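PDB 6TTB: formate dehydrogenase, which catalyses the NAD-dependent oxidation of formate to carbon dioxide, passing a hydride to the nicotinamide cofactor. Local coordinates for residues N133-V139 with D357-G363. Sequence-based numbering, arbitrary orientation.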
loop_
_atom_site.group_PDB
_atom_site.type_symbol
_atom_site.label_atom_id
_atom_site.label_comp_id
_atom_site.label_asym_id
_atom_site.label_seq_id
_atom_site.Cartn_x
_atom_site.Cartn_y
_atom_site.Cartn_z
ATOM N N ASN A 133 35.175 -25.244 0.978
ATOM C CA ASN A 133 34.646 -25.820 2.190
ATOM C C ASN A 133 34.382 -24.738 3.266
ATOM O O ASN A 133 34.542 -24.977 4.454
ATOM C CB ASN A 133 35.411 -27.095 2.559
ATOM C CG ASN A 133 34.610 -27.949 3.493
ATOM O OD1 ASN A 133 35.159 -28.582 4.340
ATOM N ND2 ASN A 133 33.303 -27.832 3.459
ATOM N N ILE A 134 33.911 -23.582 2.816
ATOM C CA ILE A 134 33.270 -22.556 3.629
ATOM C C ILE A 134 31.774 -22.883 3.756
ATOM O O ILE A 134 31.138 -23.201 2.774
ATOM C CB ILE A 134 33.443 -21.224 2.887
ATOM C CG1 ILE A 134 34.865 -20.710 2.902
ATOM C CG2 ILE A 134 32.444 -20.151 3.316
ATOM C CD1 ILE A 134 35.141 -19.919 1.665
ATOM N N GLY A 135 31.214 -22.721 4.967
ATOM C CA GLY A 135 29.793 -22.907 5.203
ATOM C C GLY A 135 29.054 -21.597 5.001
ATOM O O GLY A 135 29.606 -20.535 5.271
ATOM N N VAL A 136 27.802 -21.686 4.592
ATOM C CA VAL A 136 26.996 -20.506 4.334
ATOM C C VAL A 136 25.615 -20.688 4.960
ATOM O O VAL A 136 24.887 -21.663 4.644
ATOM C CB VAL A 136 26.862 -20.279 2.826
ATOM C CG1 VAL A 136 25.826 -19.235 2.508
ATOM C CG2 VAL A 136 28.220 -19.938 2.200
ATOM N N VAL A 137 25.230 -19.728 5.816
ATOM C CA VAL A 137 24.017 -19.884 6.588
ATOM C C VAL A 137 23.372 -18.535 6.684
ATOM O O VAL A 137 24.049 -17.554 6.948
ATOM C CB VAL A 137 24.273 -20.444 7.998
ATOM C CG1 VAL A 137 25.102 -21.689 7.919
ATOM C CG2 VAL A 137 24.978 -19.424 8.852
ATOM N N GLU A 138 22.049 -18.527 6.560
ATOM C CA GLU A 138 21.266 -17.351 6.794
ATOM C C GLU A 138 20.255 -17.709 7.889
ATOM O O GLU A 138 20.235 -18.846 8.319
ATOM C CB GLU A 138 20.690 -16.842 5.451
ATOM C CG GLU A 138 19.582 -17.716 4.810
ATOM C CD GLU A 138 19.319 -17.507 3.289
ATOM O OE1 GLU A 138 20.208 -16.992 2.562
ATOM O OE2 GLU A 138 18.276 -17.964 2.800
ATOM N N VAL A 139 19.447 -16.718 8.330
ATOM C CA VAL A 139 18.516 -16.795 9.456
ATOM C C VAL A 139 17.087 -17.062 8.948
ATOM O O VAL A 139 16.176 -16.222 8.999
ATOM C CB VAL A 139 18.553 -15.467 10.221
ATOM C CG1 VAL A 139 17.772 -15.563 11.527
ATOM C CG2 VAL A 139 19.988 -14.991 10.452
ATOM N N ASP A 357 18.738 -23.504 8.142
ATOM C CA ASP A 357 19.639 -22.375 8.130
ATOM C C ASP A 357 20.793 -22.561 7.148
ATOM O O ASP A 357 21.550 -21.605 6.890
ATOM C CB ASP A 357 20.082 -22.039 9.542
ATOM C CG ASP A 357 19.023 -21.251 10.259
ATOM O OD1 ASP A 357 18.172 -20.625 9.539
ATOM O OD2 ASP A 357 19.008 -21.295 11.511
ATOM N N ILE A 358 20.916 -23.766 6.600
ATOM C CA ILE A 358 22.114 -24.077 5.839
ATOM C C ILE A 358 21.863 -23.896 4.353
ATOM O O ILE A 358 21.086 -24.617 3.759
ATOM C CB ILE A 358 22.621 -25.480 6.125
ATOM C CG1 ILE A 358 23.312 -25.577 7.493
ATOM C CG2 ILE A 358 23.530 -25.934 4.991
ATOM C CD1 ILE A 358 22.893 -26.853 8.240
ATOM N N ILE A 359 22.614 -22.986 3.755
ATOM C CA ILE A 359 22.647 -22.903 2.317
ATOM C C ILE A 359 23.726 -23.848 1.783
ATOM O O ILE A 359 23.424 -24.903 1.264
ATOM C CB ILE A 359 22.786 -21.432 1.880
ATOM C CG1 ILE A 359 21.563 -20.659 2.377
ATOM C CG2 ILE A 359 22.934 -21.298 0.367
ATOM C CD1 ILE A 359 21.838 -19.221 2.532
ATOM N N VAL A 360 24.983 -23.529 2.026
ATOM C CA VAL A 360 26.019 -24.476 1.693
ATOM C C VAL A 360 26.540 -25.140 2.975
ATOM O O VAL A 360 26.939 -24.457 3.924
ATOM C CB VAL A 360 27.138 -23.816 0.877
ATOM C CG1 VAL A 360 28.387 -24.657 0.890
ATOM C CG2 VAL A 360 26.691 -23.544 -0.545
ATOM N N ALA A 361 26.568 -26.488 2.936
ATOM C CA ALA A 361 27.067 -27.352 3.992
ATOM C C ALA A 361 28.599 -27.454 3.919
ATOM O O ALA A 361 29.176 -27.383 2.833
ATOM C CB ALA A 361 26.422 -28.694 3.819
ATOM N N SER A 362 29.234 -27.672 5.086
ATOM C CA SER A 362 30.686 -27.651 5.260
ATOM C C SER A 362 31.045 -28.644 6.356
ATOM O O SER A 362 30.158 -29.042 7.127
ATOM C CB SER A 362 31.125 -26.270 5.641
ATOM O OG SER A 362 32.409 -26.312 6.230
ATOM N N GLY A 363 32.318 -29.083 6.414
ATOM C CA GLY A 363 32.668 -30.148 7.376
ATOM C C GLY A 363 33.376 -29.633 8.639
ATOM O O GLY A 363 32.787 -28.734 9.396
#
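The carbonyl oxygen of Val-136 is shared by two consecutive backbone N-H groups, from Ile-359 N at 2.8 Å and, weakly, from Val-360 N at 3.2 Å. Ile-359 and Val-360 therefore both face Val-136, a classic beta bulge at the point where the C-terminal chain turns a corner. The bulge is completed by Val-136 N, which returns a nearly straight bond to Val-360 O (3.0 Å, 167° at the hydrogen), meeting a lone pair in the carbonyl plane. Toward the other end Glu-138 N donates to Asp-357 O at 3.1 Å, and that same oxygen lies against the CA of Val-137. Residues 357-363 thus run antiparallel along 135-138, the outermost strand of a parallel five-stranded sheet, whose inner side is bonded to 113-116; this joins the C-terminal tail to the domain that begins the chain. Over one face, CG1 of Val-136, anti to its own N (chi1 169°), reaches CB of Ile-359 at 3.8 Å, while the CB atoms of Val-136 and Val-360 meet at 4.0 Å; Leu-126 of helix 126-131 packs on Ile-359 and Val-360. Asp-357 OD1 binds Thr-140 N, and the side chain of Glu-138, about 6 Å from the bound NAD, is hydrogen-bonded through OE1 to Ser-121 OG. At the far end Ser-362 OG donates to Asn-133 O (3.1 Å) from well above the carbonyl plane, at the Schellman motif that ends helix 126-131.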